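PDB 6B4R: KauB from Pseudomonas aeruginosa PAO1, which probably catalyses the NAD(P)+-dependent oxidation of aldehydes, with a broad specificity that takes in aminoaldehydes. Local coordinates for residues N126-S131 against M173-L178; V165-P170 against K191-S196; T239-G244 against R263-A268; T464-G469 against D478-A483. All coordinates share one frame; numbering follows the deposited sequence.

In the fold
All four contacts are buried and lie within the aldehyde dehydrogenase fold, but their bonding differs. Contact 3 is a backbone-bonded pair of parallel strands, whereas contact 1 is side-chain packing between helices 113-133 and 170-183. Contacts 2 and 4 join loops: one by a water, a backbone bond and an indole, the other by a two-bond bridge. Contact 2 is enclosed by its own chain and also binds potassium; contacts 3 and 4 reach neighbouring subunits, as Trp130 of contact 1 does. Lys177 of contact 1 links Thr243 of contact 3 to Asp478 of contact 4. Contacts 1, 2 and 4 supply residues to the ligand pocket, while contact 3 carries Glu267, the predicted active-site residue.

Contact 1. Residues N126-S131 against M173-L178; sequences NSLRWS and MSCWKL
Leu128 meets Cys175 over both atoms of the short thiol side chain. Its CD2 lies 3.7 Å from Cys175 CB, while CG and CD1 close on SG, and CD2 also comes within 4.3 Å of Leu178 CB. Beside this apolar patch, Ser127 points at the other helix and sets OG 3.4 Å from Trp176 CD1, oblique to the indole; a small side chain leaves room for the ring between the helices. The short segments, turns of helices 113-133 and 170-183, run almost parallel (9°), their axes 8.5 Å apart. Helix 170-183 is the connection of a beta-alpha-beta crossover between strands 149-164 and 187-191. Trp176 starts away from helix 113-133, yet with CG anti to the carbonyl carbon (chi1 -82°) its indole swings back to Ser127. Met173 CE lies 3.5 Å above one ring face, and Phe467 packs edge-to-face with the indole, which lines the pocket of the bound polyether. Farther out, Phe90 and Leu94 of helix 80-96 cover Leu128, and Ser131 OG donates to Ser127 O at 2.9 Å.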
loop_
_atom_site.group_PDB
_atom_site.type_symbol
_atom_site.label_atom_id
_atom_site.label_comp_id
_atom_site.label_asym_id
_atom_site.label_seq_id
_atom_site.Cartn_x
_atom_site.Cartn_y
_atom_site.Cartn_z
ATOM N N ASN A 126 19.435 6.032 -15.018
ATOM C CA ASN A 126 18.403 5.083 -14.614
ATOM C C ASN A 126 17.654 5.536 -13.361
ATOM O O ASN A 126 16.463 5.270 -13.212
ATOM C CB ASN A 126 19.000 3.692 -14.405
ATOM C CG ASN A 126 17.973 2.684 -13.926
ATOM O OD1 ASN A 126 17.102 2.262 -14.685
ATOM N ND2 ASN A 126 18.076 2.287 -12.663
ATOM N N SER A 127 18.355 6.228 -12.470
ATOM C CA SER A 127 17.748 6.747 -11.249
ATOM C C SER A 127 16.716 7.828 -11.556
ATOM O O SER A 127 15.655 7.881 -10.929
ATOM C CB SER A 127 18.820 7.302 -10.312
ATOM O OG SER A 127 18.229 7.851 -9.148
ATOM N N LEU A 128 17.034 8.693 -12.514
ATOM C CA LEU A 128 16.094 9.716 -12.955
ATOM C C LEU A 128 14.920 9.067 -13.678
ATOM O O LEU A 128 13.761 9.416 -13.442
ATOM C CB LEU A 128 16.779 10.720 -13.885
ATOM C CG LEU A 128 17.859 11.633 -13.302
ATOM C CD1 LEU A 128 18.333 12.620 -14.358
ATOM C CD2 LEU A 128 17.343 12.366 -12.078
ATOM N N ARG A 129 15.230 8.119 -14.556
ATOM C CA ARG A 129 14.213 7.422 -15.331
ATOM C C ARG A 129 13.245 6.656 -14.432
ATOM O O ARG A 129 12.031 6.736 -14.612
ATOM C CB ARG A 129 14.860 6.476 -16.349
ATOM C CG ARG A 129 13.860 5.735 -17.224
ATOM C CD ARG A 129 14.548 4.828 -18.237
ATOM N NE ARG A 129 15.142 5.586 -19.335
ATOM C CZ ARG A 129 16.442 5.823 -19.464
ATOM N NH1 ARG A 129 17.299 5.352 -18.566
ATOM N NH2 ARG A 129 16.886 6.528 -20.495
ATOM N N TRP A 130 13.791 5.927 -13.460
ATOM C CA TRP A 130 12.989 5.136 -12.528
ATOM C C TRP A 130 12.038 6.025 -11.725
ATOM O O TRP A 130 10.843 5.737 -11.617
ATOM C CB TRP A 130 13.907 4.360 -11.580
ATOM C CG TRP A 130 13.243 3.246 -10.822
ATOM C CD1 TRP A 130 13.182 1.931 -11.188
ATOM C CD2 TRP A 130 12.566 3.341 -9.561
ATOM N NE1 TRP A 130 12.503 1.205 -10.239
ATOM C CE2 TRP A 130 12.114 2.047 -9.230
ATOM C CE3 TRP A 130 12.291 4.396 -8.683
ATOM C CZ2 TRP A 130 11.404 1.778 -8.057
ATOM C CZ3 TRP A 130 11.589 4.127 -7.519
ATOM C CH2 TRP A 130 11.151 2.829 -7.218
ATOM N N SER A 131 12.575 7.108 -11.167
ATOM C CA SER A 131 11.779 8.047 -10.383
ATOM C C SER A 131 10.691 8.696 -11.233
ATOM O O SER A 131 9.612 9.019 -10.734
ATOM C CB SER A 131 12.668 9.127 -9.764
ATOM O OG SER A 131 13.670 8.556 -8.942
ATOM N N MET A 173 24.748 10.818 -6.882
ATOM C CA MET A 173 24.109 11.343 -5.679
ATOM C C MET A 173 23.179 12.496 -6.027
ATOM O O MET A 173 22.134 12.674 -5.402
ATOM C CB MET A 173 25.151 11.812 -4.657
ATOM C CG MET A 173 26.003 10.704 -4.049
ATOM S SD MET A 173 25.044 9.424 -3.215
ATOM C CE MET A 173 25.117 8.103 -4.424
ATOM N N SER A 174 23.566 13.280 -7.027
ATOM C CA SER A 174 22.737 14.386 -7.483
ATOM C C SER A 174 21.397 13.872 -7.994
ATOM O O SER A 174 20.348 14.428 -7.676
ATOM C CB SER A 174 23.450 15.175 -8.582
ATOM O OG SER A 174 24.660 15.735 -8.102
ATOM N N CYS A 175 21.438 12.796 -8.774
ATOM C CA CYS A 175 20.228 12.244 -9.371
ATOM C C CYS A 175 19.379 11.449 -8.377
ATOM O O CYS A 175 18.167 11.323 -8.557
ATOM C CB CYS A 175 20.568 11.399 -10.601
ATOM S SG CYS A 175 21.242 12.360 -11.990
ATOM N N TRP A 176 20.011 10.911 -7.334
ATOM C CA TRP A 176 19.268 10.270 -6.250
ATOM C C TRP A 176 18.367 11.287 -5.564
ATOM O O TRP A 176 17.299 10.944 -5.061
ATOM C CB TRP A 176 20.211 9.649 -5.214
ATOM C CG TRP A 176 20.747 8.299 -5.588
ATOM C CD1 TRP A 176 20.688 7.702 -6.815
ATOM C CD2 TRP A 176 21.420 7.373 -4.725
ATOM N NE1 TRP A 176 21.285 6.464 -6.770
ATOM C CE2 TRP A 176 21.743 6.239 -5.498
ATOM C CE3 TRP A 176 21.781 7.393 -3.373
ATOM C CZ2 TRP A 176 22.411 5.136 -4.965
ATOM C CZ3 TRP A 176 22.443 6.295 -2.844
ATOM C CH2 TRP A 176 22.751 5.182 -3.640
ATOM N N LYS A 177 18.810 12.541 -5.539
ATOM C CA LYS A 177 18.030 13.619 -4.945
ATOM C C LYS A 177 17.090 14.255 -5.974
ATOM O O LYS A 177 15.886 14.381 -5.738
ATOM C CB LYS A 177 18.958 14.681 -4.348
ATOM C CG LYS A 177 19.951 14.155 -3.315
ATOM C CD LYS A 177 19.237 13.532 -2.127
ATOM C CE LYS A 177 20.163 13.381 -0.932
ATOM N NZ LYS A 177 21.332 12.512 -1.213
ATOM N N LEU A 178 17.651 14.644 -7.118
ATOM C CA LEU A 178 16.899 15.317 -8.179
ATOM C C LEU A 178 15.717 14.504 -8.691
ATOM O O LEU A 178 14.671 15.063 -9.021
ATOM C CB LEU A 178 17.818 15.663 -9.351
ATOM C CG LEU A 178 18.751 16.852 -9.146
ATOM C CD1 LEU A 178 19.699 16.984 -10.325
ATOM C CD2 LEU A 178 17.930 18.116 -8.964
#

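Contact 2. Residues V165-P170 against K191-S196; sequences VPWNFP and KPSEKS. With K (potassium ion), chain G; TOE (2-[2-(2-methoxy-ethoxy)-ethoxy]-ethoxyl), chain H.
The indole of Trp167 carries the side chain of Lys195 on one face, where CD sits 3.6 Å from the centroid of the five-membered ring in a CH-pi contact. Lysine suits this place: its long aliphatic chain covers the indole while NZ goes on to a salt bridge with Asp346. At the edge, near the ring plane, Ser193 OG is 3.5 Å from Trp167 CD1; the ring of Phe403 meets the indole with planes about 80° apart. Both segments are loops leaving the C-terminal ends of neighbouring parallel strands, and 193-196 forms a type I turn. Ser193 OG, anti to the backbone N (chi1 167°), accepts from Lys195 N at 3.0 Å, making an ST turn. A water donates to Pro166 O, accepts from Ser193 N and bonds Ser196 OG, while Val165 N donates to Lys191 O at 3.3 Å. Lys195 O binds potassium together with Leu40 and Asp108. Asn168, whose counterpart in related enzymes belongs to the oxyanion hole, donates from ND2 to polyether O2' at 3.0 Å (N-H...O angle 154°).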
loop_
_atom_site.group_PDB
_atom_site.type_symbol
_atom_site.label_atom_id
_atom_site.label_comp_id
_atom_site.label_asym_id
_atom_site.label_seq_id
_atom_site.Cartn_x
_atom_site.Cartn_y
_atom_site.Cartn_z
ATOM N N VAL A 165 25.270 17.858 -2.201
ATOM C CA VAL A 165 25.755 16.541 -2.604
ATOM C C VAL A 165 27.267 16.397 -2.446
ATOM O O VAL A 165 28.007 17.366 -2.610
ATOM C CB VAL A 165 25.344 16.219 -4.059
ATOM C CG1 VAL A 165 23.830 16.117 -4.167
ATOM C CG2 VAL A 165 25.880 17.270 -5.011
ATOM N N PRO A 166 27.733 15.176 -2.130
ATOM C CA PRO A 166 29.157 14.922 -1.892
ATOM C C PRO A 166 29.966 14.822 -3.180
ATOM O O PRO A 166 29.422 14.980 -4.274
ATOM C CB PRO A 166 29.143 13.566 -1.189
ATOM C CG PRO A 166 27.970 12.880 -1.774
ATOM C CD PRO A 166 26.929 13.954 -1.948
ATOM N N TRP A 167 31.257 14.539 -3.034
ATOM C CA TRP A 167 32.178 14.522 -4.162
ATOM C C TRP A 167 32.550 13.119 -4.628
ATOM O O TRP A 167 33.181 12.958 -5.674
ATOM C CB TRP A 167 33.450 15.303 -3.819
ATOM C CG TRP A 167 34.067 14.925 -2.502
ATOM C CD1 TRP A 167 33.980 15.618 -1.330
ATOM C CD2 TRP A 167 34.872 13.769 -2.226
ATOM N NE1 TRP A 167 34.679 14.968 -0.341
ATOM C CE2 TRP A 167 35.236 13.831 -0.865
ATOM C CE3 TRP A 167 35.321 12.691 -2.994
ATOM C CZ2 TRP A 167 36.023 12.855 -0.258
ATOM C CZ3 TRP A 167 36.100 11.722 -2.389
ATOM C CH2 TRP A 167 36.445 11.812 -1.036
ATOM N N ASN A 168 32.169 12.106 -3.856
ATOM C CA ASN A 168 32.544 10.736 -4.186
ATOM C C ASN A 168 31.692 10.136 -5.305
ATOM O O ASN A 168 32.176 9.329 -6.098
ATOM C CB ASN A 168 32.520 9.848 -2.941
ATOM C CG ASN A 168 31.137 9.704 -2.355
ATOM O OD1 ASN A 168 30.302 10.597 -2.482
ATOM N ND2 ASN A 168 30.885 8.573 -1.707
ATOM N N PHE A 169 30.423 10.531 -5.358
ATOM C CA PHE A 169 29.543 10.180 -6.471
ATOM C C PHE A 169 28.730 11.400 -6.901
ATOM O O PHE A 169 27.510 11.411 -6.758
ATOM C CB PHE A 169 28.595 9.040 -6.084
ATOM C CG PHE A 169 29.282 7.720 -5.859
ATOM C CD1 PHE A 169 29.532 6.862 -6.919
ATOM C CD2 PHE A 169 29.668 7.331 -4.584
ATOM C CE1 PHE A 169 30.163 5.643 -6.715
ATOM C CE2 PHE A 169 30.300 6.112 -4.374
ATOM C CZ PHE A 169 30.547 5.267 -5.441
ATOM N N PRO A 170 29.405 12.424 -7.449
ATOM C CA PRO A 170 28.807 13.737 -7.733
ATOM C C PRO A 170 27.537 13.670 -8.577
ATOM O O PRO A 170 26.527 14.259 -8.191
ATOM C CB PRO A 170 29.911 14.467 -8.505
ATOM C CG PRO A 170 31.173 13.784 -8.106
ATOM C CD PRO A 170 30.799 12.345 -7.918
ATOM N N LYS A 191 23.576 22.398 -4.554
ATOM C CA LYS A 191 24.908 22.873 -4.223
ATOM C C LYS A 191 25.854 21.683 -4.232
ATOM O O LYS A 191 25.865 20.884 -3.294
ATOM C CB LYS A 191 24.914 23.566 -2.855
ATOM C CG LYS A 191 26.208 24.305 -2.514
ATOM C CD LYS A 191 27.192 23.395 -1.798
ATOM C CE LYS A 191 28.562 24.025 -1.690
ATOM N NZ LYS A 191 29.570 23.035 -1.218
ATOM N N PRO A 192 26.648 21.553 -5.303
ATOM C CA PRO A 192 27.622 20.465 -5.414
ATOM C C PRO A 192 28.835 20.731 -4.531
ATOM O O PRO A 192 29.052 21.866 -4.111
ATOM C CB PRO A 192 28.026 20.518 -6.888
ATOM C CG PRO A 192 27.876 21.959 -7.255
ATOM C CD PRO A 192 26.680 22.449 -6.473
ATOM N N SER A 193 29.612 19.693 -4.252
ATOM C CA SER A 193 30.834 19.853 -3.478
ATOM C C SER A 193 31.831 20.713 -4.242
ATOM O O SER A 193 31.870 20.681 -5.471
ATOM C CB SER A 193 31.452 18.489 -3.173
ATOM O OG SER A 193 32.777 18.627 -2.698
ATOM N N GLU A 194 32.640 21.477 -3.515
ATOM C CA GLU A 194 33.660 22.311 -4.143
ATOM C C GLU A 194 34.797 21.458 -4.698
ATOM O O GLU A 194 35.668 21.953 -5.412
ATOM C CB GLU A 194 34.208 23.349 -3.159
ATOM C CG GLU A 194 34.995 22.766 -1.994
ATOM C CD GLU A 194 34.104 22.283 -0.866
ATOM O OE1 GLU A 194 32.887 22.563 -0.900
ATOM O OE2 GLU A 194 34.624 21.622 0.058
ATOM N N LYS A 195 34.784 20.172 -4.361
ATOM C CA LYS A 195 35.771 19.234 -4.876
ATOM C C LYS A 195 35.331 18.622 -6.205
ATOM O O LYS A 195 36.118 17.941 -6.861
ATOM C CB LYS A 195 36.032 18.121 -3.860
ATOM C CG LYS A 195 36.609 18.593 -2.533
ATOM C CD LYS A 195 36.877 17.406 -1.617
ATOM C CE LYS A 195 37.344 17.849 -0.239
ATOM N NZ LYS A 195 38.631 18.594 -0.298
ATOM N N SER A 196 34.082 18.862 -6.600
ATOM C CA SER A 196 33.551 18.288 -7.838
ATOM C C SER A 196 32.262 18.959 -8.315
ATOM O O SER A 196 31.182 18.386 -8.190
ATOM C CB SER A 196 33.301 16.790 -7.657
ATOM O OG SER A 196 32.383 16.561 -6.600
HETATM K K K G . 38.252 18.936 -8.569
HETATM O "O2'" TOE H . 28.228 7.358 -1.012
HETATM C "CA'" TOE H . 26.903 6.825 -0.901
HETATM C "CB'" TOE H . 26.974 5.305 -0.834
HETATM O "OC'" TOE H . 26.680 4.742 -2.112
HETATM C "CD'" TOE H . 26.648 3.318 -2.052
HETATM C "CE'" TOE H . 25.707 2.774 -3.122
HETATM O "OF'" TOE H . 26.310 2.885 -4.409
HETATM C "CG'" TOE H . 25.450 2.382 -5.429
HETATM C "CH'" TOE H . 26.234 2.217 -6.724
HETATM O "OI'" TOE H . 27.308 1.304 -6.505
HETATM C "CK'" TOE H . 27.912 0.883 -7.726
HETATM O O HOH W 1 29.679 17.345 -5.789
HETATM O O HOH W 2 37.467 21.483 -7.477
#

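Contact 3. Residues T239-G244 against R263-A268; sequences TLVFTG and RVWLEA
Trp265 lies across Thr239 and Val241 of the neighbouring strand. Its CB is 4.0 Å from Val241 CG1. From there CG stands anti to the carbonyl carbon (chi1 -53°), which lays the indole back along the sheet toward Thr239. CD1 then comes 3.8 Å from Thr239 CG2, a methyl that meets the ring edge in its plane, and NE1 stays near the same methyl. The indole also packs on Lys486 and on an aromatic side chain of a neighbouring subunit, a fitting place for a large, flat residue. Thr243 shares this face: its OG1 lies 3.7 Å from Glu267 CB and is hydrogen-bonded to Lys177. On the other face, Leu266 CD2 touches Phe242 CB at 3.6 Å, among apolar residues of helix 246-258. The backbones are bound by five alternating bonds, from Leu240 N to Arg263 O (2.9 Å, nearly straight at 173°) up to Gly244 N to Glu267 O at 3.0 Å. At the start of the pair Arg263 turns outward to a salt bridge with Glu489. Strand 239-243, helix 246-258 and strand 263-267 make a beta-alpha-beta unit of the Rossmann-like sheet of aldehyde dehydrogenases, and the C-terminal end of strand 263-267 carries Glu267, the predicted active-site residue.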
loop_
_atom_site.group_PDB
_atom_site.type_symbol
_atom_site.label_atom_id
_atom_site.label_comp_id
_atom_site.label_asym_id
_atom_site.label_seq_id
_atom_site.Cartn_x
_atom_site.Cartn_y
_atom_site.Cartn_z
ATOM N N THR A 239 13.033 22.428 2.609
ATOM C CA THR A 239 13.642 21.128 2.852
ATOM C C THR A 239 15.113 21.128 2.454
ATOM O O THR A 239 15.481 21.631 1.393
ATOM C CB THR A 239 12.894 20.014 2.077
ATOM O OG1 THR A 239 11.549 19.912 2.560
ATOM C CG2 THR A 239 13.584 18.669 2.240
ATOM N N LEU A 240 15.948 20.560 3.318
ATOM C CA LEU A 240 17.373 20.424 3.052
ATOM C C LEU A 240 17.748 18.946 3.065
ATOM O O LEU A 240 17.576 18.264 4.077
ATOM C CB LEU A 240 18.178 21.193 4.107
ATOM C CG LEU A 240 19.707 21.292 4.017
ATOM C CD1 LEU A 240 20.402 20.090 4.644
ATOM C CD2 LEU A 240 20.155 21.475 2.578
ATOM N N VAL A 241 18.253 18.448 1.939
ATOM C CA VAL A 241 18.757 17.081 1.884
ATOM C C VAL A 241 20.270 17.094 1.705
ATOM O O VAL A 241 20.818 17.985 1.057
ATOM C CB VAL A 241 18.078 16.253 0.772
ATOM C CG1 VAL A 241 16.577 16.175 1.017
ATOM C CG2 VAL A 241 18.371 16.843 -0.597
ATOM N N PHE A 242 20.947 16.112 2.290
ATOM C CA PHE A 242 22.403 16.140 2.345
ATOM C C PHE A 242 23.025 14.748 2.435
ATOM O O PHE A 242 22.476 13.841 3.064
ATOM C CB PHE A 242 22.852 17.012 3.525
ATOM C CG PHE A 242 24.316 16.907 3.855
ATOM C CD1 PHE A 242 25.252 17.672 3.177
ATOM C CD2 PHE A 242 24.753 16.067 4.868
ATOM C CE1 PHE A 242 26.597 17.588 3.490
ATOM C CE2 PHE A 242 26.099 15.976 5.184
ATOM C CZ PHE A 242 27.021 16.740 4.495
ATOM N N THR A 243 24.171 14.594 1.784
ATOM C CA THR A 243 24.980 13.392 1.907
ATOM C C THR A 243 26.433 13.808 2.102
ATOM O O THR A 243 26.988 14.546 1.289
ATOM C CB THR A 243 24.867 12.493 0.665
ATOM O OG1 THR A 243 23.499 12.117 0.463
ATOM C CG2 THR A 243 25.716 11.242 0.837
ATOM N N GLY A 244 27.040 13.347 3.188
ATOM C CA GLY A 244 28.413 13.703 3.492
ATOM C C GLY A 244 28.871 13.158 4.828
ATOM O O GLY A 244 28.576 12.017 5.181
ATOM N N ARG A 263 12.689 20.937 7.180
ATOM C CA ARG A 263 12.905 19.495 7.224
ATOM C C ARG A 263 14.333 19.187 6.807
ATOM O O ARG A 263 14.847 19.765 5.850
ATOM C CB ARG A 263 11.924 18.750 6.315
ATOM C CG ARG A 263 10.489 18.730 6.813
ATOM C CD ARG A 263 9.672 19.860 6.212
ATOM N NE ARG A 263 8.284 19.818 6.658
ATOM C CZ ARG A 263 7.817 20.486 7.707
ATOM N NH1 ARG A 263 8.629 21.259 8.419
ATOM N NH2 ARG A 263 6.536 20.386 8.041
ATOM N N VAL A 264 14.977 18.283 7.536
ATOM C CA VAL A 264 16.365 17.942 7.263
ATOM C C VAL A 264 16.559 16.437 7.120
ATOM O O VAL A 264 16.346 15.678 8.064
ATOM C CB VAL A 264 17.303 18.485 8.358
ATOM C CG1 VAL A 264 18.713 18.003 8.132
ATOM C CG2 VAL A 264 17.272 20.000 8.374
ATOM N N TRP A 265 16.961 16.014 5.927
ATOM C CA TRP A 265 17.218 14.609 5.648
ATOM C C TRP A 265 18.693 14.432 5.322
ATOM O O TRP A 265 19.224 15.092 4.431
ATOM C CB TRP A 265 16.340 14.127 4.493
ATOM C CG TRP A 265 14.886 14.427 4.707
ATOM C CD1 TRP A 265 14.188 15.495 4.221
ATOM C CD2 TRP A 265 13.956 13.659 5.482
ATOM N NE1 TRP A 265 12.881 15.436 4.638
ATOM C CE2 TRP A 265 12.711 14.318 5.413
ATOM C CE3 TRP A 265 14.054 12.477 6.222
ATOM C CZ2 TRP A 265 11.574 13.835 6.056
ATOM C CZ3 TRP A 265 12.922 11.999 6.861
ATOM C CH2 TRP A 265 11.699 12.678 6.773
ATOM N N LEU A 266 19.356 13.543 6.053
ATOM C CA LEU A 266 20.803 13.423 5.960
ATOM C C LEU A 266 21.281 11.997 5.746
ATOM O O LEU A 266 20.663 11.044 6.216
ATOM C CB LEU A 266 21.446 13.946 7.242
ATOM C CG LEU A 266 21.035 15.335 7.722
ATOM C CD1 LEU A 266 21.499 15.554 9.151
ATOM C CD2 LEU A 266 21.605 16.399 6.809
ATOM N N GLU A 267 22.399 11.865 5.042
ATOM C CA GLU A 267 23.078 10.586 4.893
ATOM C C GLU A 267 24.549 10.772 5.250
ATOM O O GLU A 267 25.342 11.224 4.425
ATOM C CB GLU A 267 22.931 10.059 3.463
ATOM C CG GLU A 267 21.494 10.045 2.957
ATOM C CD GLU A 267 21.137 8.759 2.234
ATOM O OE1 GLU A 267 22.060 8.060 1.767
ATOM O OE2 GLU A 267 19.931 8.444 2.141
ATOM N N ALA A 268 24.907 10.436 6.486
ATOM C CA ALA A 268 26.247 10.705 6.994
ATOM C C ALA A 268 27.244 9.577 6.740
ATOM O O ALA A 268 27.073 8.770 5.826
ATOM C CB ALA A 268 26.192 11.054 8.476
#

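Contact 4. Residues T464-G469 against D478-A483; sequences TAPFGG and DKSLHA. With TOE (2-[2-(2-methoxy-ethoxy)-ethoxy]-ethoxyl), chain H; EDO (1,2-ethanediol), chain F.
Asp478 O takes the N-H of Phe467 at 2.7 Å and also meets the CA-H of Pro466, so two consecutive residues close on one carbonyl. The return bond, Asp478 N to Phe467 O, completes a single antiparallel bridge, a hydrogen-bonded pair that ties together the loops on both sides of strand 474-475. Proline fits beside it: it has no N-H to satisfy, and its ring lies next to Ser480, with CB 3.5 Å from OG, and alongside His482. The aliphatic part of Lys479 packs against the other loop, CE 3.8 Å from Phe467 CB, while its ammonium is bound by the backbone carbonyl of Asp462. Phe467 has CG anti to the backbone N (chi1 -174°), which carries the ring away from the bridge into the ligand pocket, where CZ is 3.5 Å from CB' of the polyether. The carboxylate of Asp478 takes salt bridges from Lys177 and Lys486. Ser480 OG accepts from His482 N at 3.2 Å, which makes an ST turn. Subunits meet here: His482 NE2 bonds an acidic side chain of a neighbouring subunit, and Thr464 O an aromatic one of another. A molecule of ethanediol, most likely a crystallisation additive, lies over one face of His482 and accepts at O1 from Leu481 N, 2.9 Å away.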
loop_
_atom_site.group_PDB
_atom_site.type_symbol
_atom_site.label_atom_id
_atom_site.label_comp_id
_atom_site.label_asym_id
_atom_site.label_seq_id
_atom_site.Cartn_x
_atom_site.Cartn_y
_atom_site.Cartn_z
ATOM N N THR A 464 14.898 -0.129 -6.480
ATOM C CA THR A 464 13.771 -0.575 -5.663
ATOM C C THR A 464 14.134 -0.686 -4.179
ATOM O O THR A 464 13.265 -0.906 -3.336
ATOM C CB THR A 464 13.217 -1.933 -6.141
ATOM O OG1 THR A 464 14.180 -2.962 -5.883
ATOM C CG2 THR A 464 12.899 -1.893 -7.630
ATOM N N ALA A 465 15.418 -0.532 -3.868
ATOM C CA ALA A 465 15.894 -0.672 -2.494
ATOM C C ALA A 465 16.146 0.676 -1.829
ATOM O O ALA A 465 16.995 1.445 -2.279
ATOM C CB ALA A 465 17.160 -1.520 -2.455
ATOM N N PRO A 466 15.407 0.966 -0.747
ATOM C CA PRO A 466 15.646 2.186 0.032
ATOM C C PRO A 466 17.065 2.202 0.598
ATOM O O PRO A 466 17.589 1.156 0.984
ATOM C CB PRO A 466 14.609 2.095 1.161
ATOM C CG PRO A 466 14.226 0.651 1.227
ATOM C CD PRO A 466 14.317 0.152 -0.185
ATOM N N PHE A 467 17.676 3.380 0.633
ATOM C CA PHE A 467 19.071 3.511 1.033
ATOM C C PHE A 467 19.230 4.647 2.036
ATOM O O PHE A 467 18.877 5.789 1.751
ATOM C CB PHE A 467 19.944 3.762 -0.198
ATOM C CG PHE A 467 21.417 3.771 0.089
ATOM C CD1 PHE A 467 22.169 2.616 -0.040
ATOM C CD2 PHE A 467 22.054 4.939 0.475
ATOM C CE1 PHE A 467 23.524 2.627 0.218
ATOM C CE2 PHE A 467 23.404 4.953 0.735
ATOM C CZ PHE A 467 24.139 3.798 0.604
ATOM N N GLY A 468 19.768 4.323 3.207
ATOM C CA GLY A 468 19.945 5.296 4.271
ATOM C C GLY A 468 20.481 4.643 5.532
ATOM O O GLY A 468 20.637 3.424 5.584
ATOM N N GLY A 469 20.760 5.442 6.556
ATOM C CA GLY A 469 21.411 4.917 7.743
ATOM C C GLY A 469 20.581 4.838 9.011
ATOM O O GLY A 469 19.559 5.506 9.147
ATOM N N ASP A 478 17.136 7.235 0.509
ATOM C CA ASP A 478 17.232 7.511 -0.923
ATOM C C ASP A 478 16.769 6.285 -1.712
ATOM O O ASP A 478 16.710 5.176 -1.172
ATOM C CB ASP A 478 18.665 7.885 -1.316
ATOM C CG ASP A 478 19.037 9.308 -0.921
ATOM O OD1 ASP A 478 18.148 10.185 -0.919
ATOM O OD2 ASP A 478 20.224 9.554 -0.623
ATOM N N LYS A 479 16.443 6.491 -2.987
ATOM C CA LYS A 479 15.907 5.438 -3.859
ATOM C C LYS A 479 14.566 4.885 -3.366
ATOM O O LYS A 479 14.054 5.308 -2.328
ATOM C CB LYS A 479 16.927 4.314 -4.082
ATOM C CG LYS A 479 18.262 4.790 -4.638
ATOM C CD LYS A 479 19.143 3.617 -5.043
ATOM C CE LYS A 479 19.484 2.736 -3.849
ATOM N NZ LYS A 479 20.104 1.447 -4.264
ATOM N N SER A 480 13.998 3.951 -4.130
ATOM C CA SER A 480 12.660 3.405 -3.874
ATOM C C SER A 480 11.590 4.496 -3.878
ATOM O O SER A 480 11.873 5.652 -4.195
ATOM C CB SER A 480 12.612 2.611 -2.562
ATOM O OG SER A 480 12.667 3.471 -1.435
ATOM N N LEU A 481 10.360 4.128 -3.530
ATOM C CA LEU A 481 9.279 5.107 -3.461
ATOM C C LEU A 481 9.331 5.874 -2.142
ATOM O O LEU A 481 8.664 6.898 -1.981
ATOM C CB LEU A 481 7.914 4.439 -3.637
ATOM C CG LEU A 481 7.715 3.538 -4.857
ATOM C CD1 LEU A 481 6.359 2.857 -4.798
ATOM C CD2 LEU A 481 7.858 4.328 -6.147
ATOM N N HIS A 482 10.131 5.374 -1.205
ATOM C CA HIS A 482 10.296 6.018 0.095
ATOM C C HIS A 482 11.013 7.361 -0.027
ATOM O O HIS A 482 10.831 8.248 0.810
ATOM C CB HIS A 482 11.053 5.102 1.060
ATOM C CG HIS A 482 10.268 3.903 1.494
ATOM N ND1 HIS A 482 9.049 4.003 2.129
ATOM C CD2 HIS A 482 10.532 2.578 1.395
ATOM C CE1 HIS A 482 8.590 2.793 2.394
ATOM N NE2 HIS A 482 9.472 1.910 1.958
ATOM N N ALA A 483 11.825 7.505 -1.071
ATOM C CA ALA A 483 12.568 8.737 -1.302
ATOM C C ALA A 483 11.636 9.925 -1.523
ATOM O O ALA A 483 11.951 11.051 -1.138
ATOM C CB ALA A 483 13.514 8.573 -2.485
HETATM O "O2'" TOE H . 28.228 7.358 -1.012
HETATM C "CA'" TOE H . 26.903 6.825 -0.901
HETATM C "CB'" TOE H . 26.974 5.305 -0.834
HETATM O "OC'" TOE H . 26.680 4.742 -2.112
HETATM C "CD'" TOE H . 26.648 3.318 -2.052
HETATM C "CE'" TOE H . 25.707 2.774 -3.122
HETATM O "OF'" TOE H . 26.310 2.885 -4.409
HETATM C "CG'" TOE H . 25.450 2.382 -5.429
HETATM C "CH'" TOE H . 26.234 2.217 -6.724
HETATM O "OI'" TOE H . 27.308 1.304 -6.505
HETATM C "CK'" TOE H . 27.912 0.883 -7.726
HETATM C C1 EDO F . 8.486 2.067 -1.094
HETATM O O1 EDO F . 9.230 1.739 -2.272
HETATM C C2 EDO F . 6.985 1.963 -1.334
HETATM O O2 EDO F . 6.290 2.576 -0.238
#